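Local coordinates for protein hydrogenase maturation factor (Thermoanaerobacter tengcongensis, PDB 3VTI) that probably accepts a carbamoyl group from HypF and dehydrates it with ATP to a nitrile during the maturation of [NiFe]-hydrogenases, at residues V39-F44 / M161-E166; A53-V58 / A94-E99; Y210-M215 / V254-R259. All blocks are in the same frame, centred on the assembly; numbering follows the deposited sequence.

How the contacts relate
Contacts 1, 2 and 3 illustrate how a two-domain chain of the AIR synthase-related family is assembled. Contact 2, nested in sequence within the long loop closed by contact 1, pairs helices 49-60 and 83-100 in the N-terminal region; the centres of these two contacts are about 20 Å apart. Contact 1 instead bridges the two regions at the surface, bringing the turn before strand 43-44 to the end of helix 155-164. Contact 3 follows in the C-terminal region, joining helix 204-216 to strand 254-257. Its centre is about 26 Å from that of contact 2, across the chain's centre, and the magnesium-binding residues Asp-60 and Asp-199 come from the two regions thus packed.

Contact 1. Residues V39-F44 / M161-E166; sequences VKPLFF and MSAREE
Arg-164 NE, just past methylenes that lie against Lys-40, donates to Glu-165 OE2 at 3.0 Å in a nearly straight salt bridge (167°). The carboxylate oxygen sits at the edge of the guanidinium, in its plane, and is met on its anti side, tilted 21° out of the carboxylate plane. Since CG stands anti to the backbone nitrogen (chi1 179°), the first part of the arginine chain runs out beside the carbonyl oxygen of Lys-40, and a bend at chi3 then turns NE toward Glu-165. The closest approach is from Arg-164 CD, 3.4 Å from Lys-40 O, a contact without a hydrogen bond. Lys-40 NZ leads away and is hydrogen-bonded to Asp-118 O.

The apolar half is made by Pro-41, which follows a cis peptide. Its ring crosses the arginine chain at about a right angle, with CD 4.0 Å from Arg-164 CB, while Pro-41 CG meets Ala-163 CB at the same 4.0 Å. On the far side of the helix, Met-161 packs on an apolar side chain of another protein. The arrangement is a surface junction between the two AIR synthase-like regions, where a cis-proline turn abuts the C-terminal end of a helix.

Contact 2. Residues A53-V58 / A94-E99; sequences AVCGTV and AEAAKE
Val-54 and Ala-96 bury the most surface here, and they meet where two helices run side by side in the PurM-like N-terminal region. Helices 49-60 and 83-100 point much the same way: the axes of the short segments lie 9.0 Å apart at closest and differ in direction by 31°. The small residues of the second helix are consistent with this spacing. The methyl of Ala-96 points toward the first helix and fits against Val-54 so that CB of the alanine is 3.8 Å from CB of the valine, its branch point, and equally close to the valine's CG1 methyl.

The valine is turned with CG1 anti to the backbone nitrogen (chi1 179°), which carries that methyl past Ala-96 to the next residue of the facing helix. Val-54 is also covered by Met-93, a turn earlier on helix 83-100. Cys-55 supplies a second, lighter touch beside the valine, with SG 4.2 Å from Ala-96 CB, so the alanine methyl is approached from two consecutive residues. The thiol is also packed against Val-177 and Pro-179, and its side chain is about 8 Å from that of the magnesium ligand Asp-199. No hydrogen bond links the two segments. The reach of the valine ends at the backbone of Ala-97, whose N lies 3.7 Å from Val-54 CG1, with its CB 4.3 Å from the same methyl.

Contact 3. Residues Y210-M215 / V254-R259; sequences YEISKM and VVVVER
Ile-212 meets Val-254 and Val-256 through a single atom, the terminal methyl CD1, and its conformation explains how a helix can reach a strand whose backbone lies well away. The nearest CA atoms, those of Ile-212 and Val-256, are 9.3 Å apart. At chi1 -64° the isoleucine sets CG1 anti to its carbonyl carbon, and chi2 of 164° then carries CD1 outward, in an extended chain, while CG2 is left anti to the backbone nitrogen.

The strand answers with two residues of one face. Val-256 comes tip to tip with the isoleucine, its CG2 lying 4.0 Å from Ile-212 CD1. The valine's other branch, CG1, takes the position anti to its backbone nitrogen (chi1 -172°), while CG2, anti to the carbonyl carbon, is the branch that does the touching. Val-254 shares this face and places CG1 4.2 Å from the same Ile-212 CD1, so the methyl is met by both valines. Between them Val-255 points its side chain away from the helix and packs on Leu-197.

Helix 204-216 thus lies against one face of the C-terminal sheet, where Val-196 of the adjoining strand 194-198 touches both Ile-212 and Val-256. Val-254 also bonds through its backbone to Arg-198, the residue before magnesium-binding Asp-199. The contact itself is methyl against methyl with no hydrogen bond or charge, which implies that helix and strand are held here by shape and the exclusion of water.

Contact 1. Residues V39-F44 / M161-E166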
loop_
_atom_site.group_PDB
_atom_site.type_symbol
_atom_site.label_atom_id
_atom_site.label_comp_id
_atom_site.label_asym_id
_atom_site.label_seq_id
_atom_site.Cartn_x
_atom_site.Cartn_y
_atom_site.Cartn_z
ATOM N N VAL C 39 7.472 4.374 1.520
ATOM C CA VAL C 39 8.810 4.656 1.012
ATOM C C VAL C 39 9.388 3.497 0.173
ATOM O O VAL C 39 9.300 2.336 0.563
ATOM C CB VAL C 39 9.762 4.997 2.192
ATOM C CG1 VAL C 39 10.001 3.767 3.075
ATOM C CG2 VAL C 39 11.082 5.564 1.696
ATOM N N LYS C 40 9.950 3.840 -0.987
ATOM C CA LYS C 40 10.799 2.936 -1.765
ATOM C C LYS C 40 12.145 3.632 -2.006
ATOM O O LYS C 40 12.173 4.797 -2.428
ATOM C CB LYS C 40 10.152 2.541 -3.101
ATOM C CG LYS C 40 8.963 1.571 -3.005
ATOM C CD LYS C 40 9.254 0.378 -2.093
ATOM C CE LYS C 40 8.143 -0.647 -2.120
ATOM N NZ LYS C 40 6.820 -0.096 -1.759
ATOM N N PRO C 41 13.265 2.935 -1.737
ATOM C CA PRO C 41 13.357 1.532 -1.332
ATOM C C PRO C 41 13.063 1.318 0.157
ATOM O O PRO C 41 13.144 2.255 0.947
ATOM C CB PRO C 41 14.812 1.184 -1.647
ATOM C CG PRO C 41 15.553 2.470 -1.455
ATOM C CD PRO C 41 14.577 3.607 -1.687
ATOM N N LEU C 42 12.732 0.088 0.528
ATOM C CA LEU C 42 12.356 -0.237 1.901
ATOM C C LEU C 42 13.547 -0.168 2.846
ATOM O O LEU C 42 13.381 0.070 4.042
ATOM C CB LEU C 42 11.739 -1.634 1.960
ATOM C CG LEU C 42 10.581 -1.929 1.007
ATOM C CD1 LEU C 42 10.389 -3.426 0.859
ATOM C CD2 LEU C 42 9.292 -1.239 1.450
ATOM N N PHE C 43 14.732 -0.403 2.289
ATOM C CA PHE C 43 15.995 -0.340 3.012
ATOM C C PHE C 43 16.899 0.678 2.329
ATOM O O PHE C 43 17.229 0.546 1.145
ATOM C CB PHE C 43 16.672 -1.717 3.045
ATOM C CG PHE C 43 15.786 -2.812 3.561
ATOM C CD1 PHE C 43 15.019 -3.575 2.684
ATOM C CD2 PHE C 43 15.705 -3.075 4.926
ATOM C CE1 PHE C 43 14.185 -4.580 3.158
ATOM C CE2 PHE C 43 14.874 -4.078 5.409
ATOM C CZ PHE C 43 14.114 -4.832 4.524
ATOM N N PHE C 44 17.285 1.698 3.083
ATOM C CA PHE C 44 18.048 2.811 2.547
ATOM C C PHE C 44 19.132 3.197 3.544
ATOM O O PHE C 44 19.019 2.888 4.729
ATOM C CB PHE C 44 17.107 3.996 2.287
ATOM C CG PHE C 44 16.215 4.327 3.452
ATOM C CD1 PHE C 44 14.966 3.737 3.572
ATOM C CD2 PHE C 44 16.630 5.220 4.435
ATOM C CE1 PHE C 44 14.139 4.024 4.655
ATOM C CE2 PHE C 44 15.807 5.520 5.516
ATOM C CZ PHE C 44 14.562 4.919 5.625
ATOM N N MET C 161 16.121 9.706 -2.179
ATOM C CA MET C 161 16.324 10.150 -3.565
ATOM C C MET C 161 17.561 9.488 -4.192
ATOM O O MET C 161 17.487 8.912 -5.275
ATOM C CB MET C 161 16.458 11.681 -3.596
ATOM C CG MET C 161 17.005 12.290 -4.884
ATOM S SD MET C 161 15.808 13.267 -5.817
ATOM C CE MET C 161 15.531 14.664 -4.735
ATOM N N SER C 162 18.684 9.569 -3.485
ATOM C CA SER C 162 19.958 9.019 -3.935
ATOM C C SER C 162 19.909 7.505 -4.138
ATOM O O SER C 162 20.418 6.988 -5.131
ATOM C CB SER C 162 21.060 9.374 -2.936
ATOM O OG SER C 162 22.276 8.754 -3.297
ATOM N N ALA C 163 19.301 6.805 -3.186
ATOM C CA ALA C 163 19.169 5.360 -3.266
ATOM C C ALA C 163 18.138 4.938 -4.313
ATOM O O ALA C 163 18.379 4.008 -5.069
ATOM C CB ALA C 163 18.819 4.792 -1.896
ATOM N N ARG C 164 17.003 5.631 -4.357
ATOM C CA ARG C 164 15.880 5.279 -5.235
ATOM C C ARG C 164 16.179 5.535 -6.700
ATOM O O ARG C 164 15.769 4.760 -7.562
ATOM C CB ARG C 164 14.615 6.045 -4.824
ATOM C CG ARG C 164 13.358 5.795 -5.677
ATOM C CD ARG C 164 12.229 6.754 -5.260
ATOM N NE ARG C 164 12.444 8.113 -5.771
ATOM C CZ ARG C 164 12.235 9.236 -5.084
ATOM N NH1 ARG C 164 12.475 10.415 -5.659
ATOM N NH2 ARG C 164 11.809 9.193 -3.824
ATOM N N GLU C 165 16.887 6.626 -6.977
ATOM C CA GLU C 165 17.181 7.021 -8.348
ATOM C C GLU C 165 18.621 6.728 -8.753
ATOM O O GLU C 165 19.077 7.194 -9.802
ATOM C CB GLU C 165 16.837 8.499 -8.570
ATOM C CG GLU C 165 15.390 8.868 -8.258
ATOM C CD GLU C 165 14.358 8.124 -9.112
ATOM O OE1 GLU C 165 14.706 7.635 -10.218
ATOM O OE2 GLU C 165 13.187 8.032 -8.665
ATOM N N GLU C 166 19.319 5.949 -7.921
ATOM C CA GLU C 166 20.680 5.458 -8.202
ATOM C C GLU C 166 21.690 6.568 -8.478
ATOM O O GLU C 166 22.637 6.387 -9.232
ATOM C CB GLU C 166 20.671 4.427 -9.341
ATOM C CG GLU C 166 20.293 3.034 -8.888
ATOM C CD GLU C 166 19.650 2.206 -9.981
ATOM O OE1 GLU C 166 20.298 1.955 -11.031
ATOM O OE2 GLU C 166 18.489 1.791 -9.774
#

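Contact 2. Residues A53-V58 / A94-E99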
loop_
_atom_site.group_PDB
_atom_site.type_symbol
_atom_site.label_atom_id
_atom_site.label_comp_id
_atom_site.label_asym_id
_atom_site.label_seq_id
_atom_site.Cartn_x
_atom_site.Cartn_y
_atom_site.Cartn_z
ATOM N N ALA C 53 8.393 3.871 10.234
ATOM C CA ALA C 53 7.005 3.723 10.645
ATOM C C ALA C 53 6.810 4.028 12.138
ATOM O O ALA C 53 5.780 4.576 12.539
ATOM C CB ALA C 53 6.523 2.332 10.314
ATOM N N VAL C 54 7.792 3.659 12.952
ATOM C CA VAL C 54 7.708 3.893 14.386
ATOM C C VAL C 54 8.034 5.356 14.697
ATOM O O VAL C 54 7.215 6.068 15.264
ATOM C CB VAL C 54 8.644 2.954 15.189
ATOM C CG1 VAL C 54 8.551 3.243 16.680
ATOM C CG2 VAL C 54 8.291 1.503 14.918
ATOM N N CYS C 55 9.220 5.789 14.293
ATOM C CA CYS C 55 9.720 7.114 14.592
ATOM C C CYS C 55 8.768 8.225 14.183
ATOM O O CYS C 55 8.490 9.143 14.969
ATOM C CB CYS C 55 11.098 7.305 13.961
ATOM S SG CYS C 55 12.366 6.306 14.804
ATOM N N GLY C 56 8.250 8.124 12.964
ATOM C CA GLY C 56 7.350 9.141 12.435
ATOM C C GLY C 56 6.120 9.358 13.286
ATOM O O GLY C 56 5.691 10.484 13.503
ATOM N N THR C 57 5.548 8.265 13.764
ATOM C CA THR C 57 4.362 8.327 14.599
ATOM C C THR C 57 4.692 8.676 16.048
ATOM O O THR C 57 3.907 9.348 16.720
ATOM C CB THR C 57 3.586 7.027 14.510
ATOM O OG1 THR C 57 3.004 6.936 13.203
ATOM C CG2 THR C 57 2.491 6.972 15.563
ATOM N N VAL C 58 5.855 8.236 16.524
ATOM C CA VAL C 58 6.329 8.642 17.836
ATOM C C VAL C 58 6.505 10.160 17.822
ATOM O O VAL C 58 6.079 10.861 18.740
ATOM C CB VAL C 58 7.654 7.914 18.209
ATOM C CG1 VAL C 58 8.399 8.637 19.358
ATOM C CG2 VAL C 58 7.385 6.437 18.551
ATOM N N ALA C 94 10.796 -3.026 16.447
ATOM C CA ALA C 94 10.976 -3.347 17.861
ATOM C C ALA C 94 12.032 -2.440 18.504
ATOM O O ALA C 94 11.796 -1.882 19.575
ATOM C CB ALA C 94 11.330 -4.818 18.053
ATOM N N GLU C 95 13.172 -2.281 17.830
ATOM C CA GLU C 95 14.277 -1.465 18.336
ATOM C C GLU C 95 13.920 0.010 18.520
ATOM O O GLU C 95 14.307 0.625 19.515
ATOM C CB GLU C 95 15.505 -1.609 17.443
ATOM C CG GLU C 95 16.209 -2.951 17.612
ATOM C CD GLU C 95 17.186 -3.266 16.482
ATOM O OE1 GLU C 95 16.909 -2.894 15.313
ATOM O OE2 GLU C 95 18.228 -3.907 16.769
ATOM N N ALA C 96 13.173 0.566 17.570
ATOM C CA ALA C 96 12.769 1.967 17.628
ATOM C C ALA C 96 11.767 2.247 18.754
ATOM O O ALA C 96 11.863 3.274 19.434
ATOM C CB ALA C 96 12.214 2.415 16.290
ATOM N N ALA C 97 10.816 1.332 18.948
ATOM C CA ALA C 97 9.838 1.443 20.032
ATOM C C ALA C 97 10.529 1.374 21.390
ATOM O O ALA C 97 10.170 2.109 22.316
ATOM C CB ALA C 97 8.779 0.367 19.917
ATOM N N LYS C 98 11.530 0.503 21.488
ATOM C CA LYS C 98 12.324 0.347 22.698
ATOM C C LYS C 98 13.089 1.635 23.032
ATOM O O LYS C 98 13.062 2.086 24.169
ATOM C CB LYS C 98 13.288 -0.828 22.536
ATOM C CG LYS C 98 13.595 -1.569 23.823
ATOM C CD LYS C 98 13.953 -3.032 23.545
ATOM C CE LYS C 98 15.456 -3.234 23.446
ATOM N NZ LYS C 98 16.055 -3.372 24.801
ATOM N N GLU C 99 13.751 2.219 22.032
ATOM C CA GLU C 99 14.495 3.466 22.200
ATOM C C GLU C 99 13.558 4.613 22.553
ATOM O O GLU C 99 13.864 5.424 23.432
ATOM C CB GLU C 99 15.279 3.816 20.934
ATOM C CG GLU C 99 16.325 4.918 21.146
ATOM C CD GLU C 99 16.686 5.686 19.869
ATOM O OE1 GLU C 99 16.742 5.078 18.772
ATOM O OE2 GLU C 99 16.922 6.910 19.975
#

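Contact 3. Residues Y210-M215 / V254-R259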
loop_
_atom_site.group_PDB
_atom_site.type_symbol
_atom_site.label_atom_id
_atom_site.label_comp_id
_atom_site.label_asym_id
_atom_site.label_seq_id
_atom_site.Cartn_x
_atom_site.Cartn_y
_atom_site.Cartn_z
ATOM N N TYR C 210 5.064 27.555 6.141
ATOM C CA TYR C 210 3.814 27.969 5.507
ATOM C C TYR C 210 2.598 27.508 6.296
ATOM O O TYR C 210 1.597 28.223 6.367
ATOM C CB TYR C 210 3.726 27.446 4.070
ATOM C CG TYR C 210 4.292 28.399 3.045
ATOM C CD1 TYR C 210 3.520 29.442 2.532
ATOM C CD2 TYR C 210 5.599 28.272 2.597
ATOM C CE1 TYR C 210 4.034 30.329 1.592
ATOM C CE2 TYR C 210 6.126 29.155 1.653
ATOM C CZ TYR C 210 5.340 30.179 1.155
ATOM O OH TYR C 210 5.864 31.055 0.228
ATOM N N GLU C 211 2.690 26.317 6.883
ATOM C CA GLU C 211 1.609 25.787 7.704
ATOM C C GLU C 211 1.487 26.590 8.991
ATOM O O GLU C 211 0.376 26.849 9.457
ATOM C CB GLU C 211 1.829 24.307 8.011
ATOM C CG GLU C 211 1.484 23.385 6.843
ATOM C CD GLU C 211 2.187 22.027 6.895
ATOM O OE1 GLU C 211 3.104 21.836 7.733
ATOM O OE2 GLU C 211 1.817 21.145 6.085
ATOM N N ILE C 212 2.629 26.992 9.553
ATOM C CA ILE C 212 2.641 27.845 10.733
ATOM C C ILE C 212 2.043 29.203 10.382
ATOM O O ILE C 212 1.207 29.723 11.127
ATOM C CB ILE C 212 4.061 28.032 11.322
ATOM C CG1 ILE C 212 4.638 26.702 11.827
ATOM C CG2 ILE C 212 4.027 29.049 12.448
ATOM C CD1 ILE C 212 6.151 26.726 12.049
ATOM N N SER C 213 2.468 29.765 9.248
ATOM C CA SER C 213 1.940 31.039 8.748
ATOM C C SER C 213 0.434 31.046 8.538
ATOM O O SER C 213 -0.260 31.947 9.004
ATOM C CB SER C 213 2.619 31.433 7.441
ATOM O OG SER C 213 3.792 32.187 7.699
ATOM N N LYS C 214 -0.057 30.040 7.825
ATOM C CA LYS C 214 -1.481 29.913 7.543
ATOM C C LYS C 214 -2.288 29.856 8.842
ATOM O O LYS C 214 -3.186 30.673 9.057
ATOM C CB LYS C 214 -1.741 28.671 6.676
ATOM C CG LYS C 214 -3.170 28.519 6.190
ATOM C CD LYS C 214 -3.366 27.200 5.435
ATOM C CE LYS C 214 -4.847 26.954 5.151
ATOM N NZ LYS C 214 -5.094 25.714 4.340
ATOM N N MET C 215 -1.932 28.919 9.714
ATOM C CA MET C 215 -2.739 28.615 10.894
ATOM C C MET C 215 -2.597 29.620 12.030
ATOM O O MET C 215 -3.575 29.919 12.718
ATOM C CB MET C 215 -2.457 27.195 11.383
ATOM C CG MET C 215 -2.846 26.099 10.377
ATOM S SD MET C 215 -4.630 25.815 10.238
ATOM C CE MET C 215 -5.095 26.970 8.968
ATOM N N VAL C 254 11.011 21.420 13.911
ATOM C CA VAL C 254 10.955 22.878 13.880
ATOM C C VAL C 254 10.263 23.359 15.142
ATOM O O VAL C 254 9.168 22.900 15.482
ATOM C CB VAL C 254 10.165 23.382 12.659
ATOM C CG1 VAL C 254 9.915 24.905 12.736
ATOM C CG2 VAL C 254 10.888 23.008 11.371
ATOM N N VAL C 255 10.894 24.296 15.829
ATOM C CA VAL C 255 10.380 24.794 17.096
ATOM C C VAL C 255 10.154 26.287 17.076
ATOM O O VAL C 255 11.022 27.044 16.692
ATOM C CB VAL C 255 11.371 24.537 18.236
ATOM C CG1 VAL C 255 10.695 24.690 19.583
ATOM C CG2 VAL C 255 12.022 23.174 18.098
ATOM N N VAL C 256 8.985 26.703 17.522
ATOM C CA VAL C 256 8.712 28.116 17.752
ATOM C C VAL C 256 8.617 28.355 19.264
ATOM O O VAL C 256 7.947 27.599 19.962
ATOM C CB VAL C 256 7.423 28.570 17.022
ATOM C CG1 VAL C 256 7.254 30.060 17.104
ATOM C CG2 VAL C 256 7.471 28.152 15.560
ATOM N N VAL C 257 9.297 29.392 19.758
ATOM C CA VAL C 257 9.352 29.698 21.200
ATOM C C VAL C 257 9.176 31.180 21.505
ATOM O O VAL C 257 9.333 32.025 20.625
ATOM C CB VAL C 257 10.701 29.265 21.858
ATOM C CG1 VAL C 257 10.905 27.783 21.754
ATOM C CG2 VAL C 257 11.874 29.991 21.224
ATOM N N GLU C 258 8.870 31.489 22.762
ATOM C CA GLU C 258 8.914 32.864 23.237
ATOM C C GLU C 258 10.328 33.421 23.137
ATOM O O GLU C 258 11.313 32.720 23.393
ATOM C CB GLU C 258 8.408 32.980 24.677
ATOM C CG GLU C 258 6.896 32.952 24.804
ATOM C CD GLU C 258 6.381 33.869 25.897
ATOM O OE1 GLU C 258 6.679 35.080 25.835
ATOM O OE2 GLU C 258 5.672 33.383 26.810
ATOM N N ARG C 259 10.402 34.696 22.772
ATOM C CA ARG C 259 11.655 35.386 22.527
ATOM C C ARG C 259 12.705 35.170 23.629
ATOM O O ARG C 259 13.866 34.877 23.328
ATOM C CB ARG C 259 11.377 36.881 22.345
ATOM C CG ARG C 259 12.372 37.591 21.458
ATOM C CD ARG C 259 11.863 38.954 21.018
ATOM N NE ARG C 259 12.355 39.300 19.680
ATOM C CZ ARG C 259 13.510 39.918 19.439
ATOM N NH1 ARG C 259 14.307 40.255 20.441
ATOM N NH2 ARG C 259 13.871 40.199 18.192
#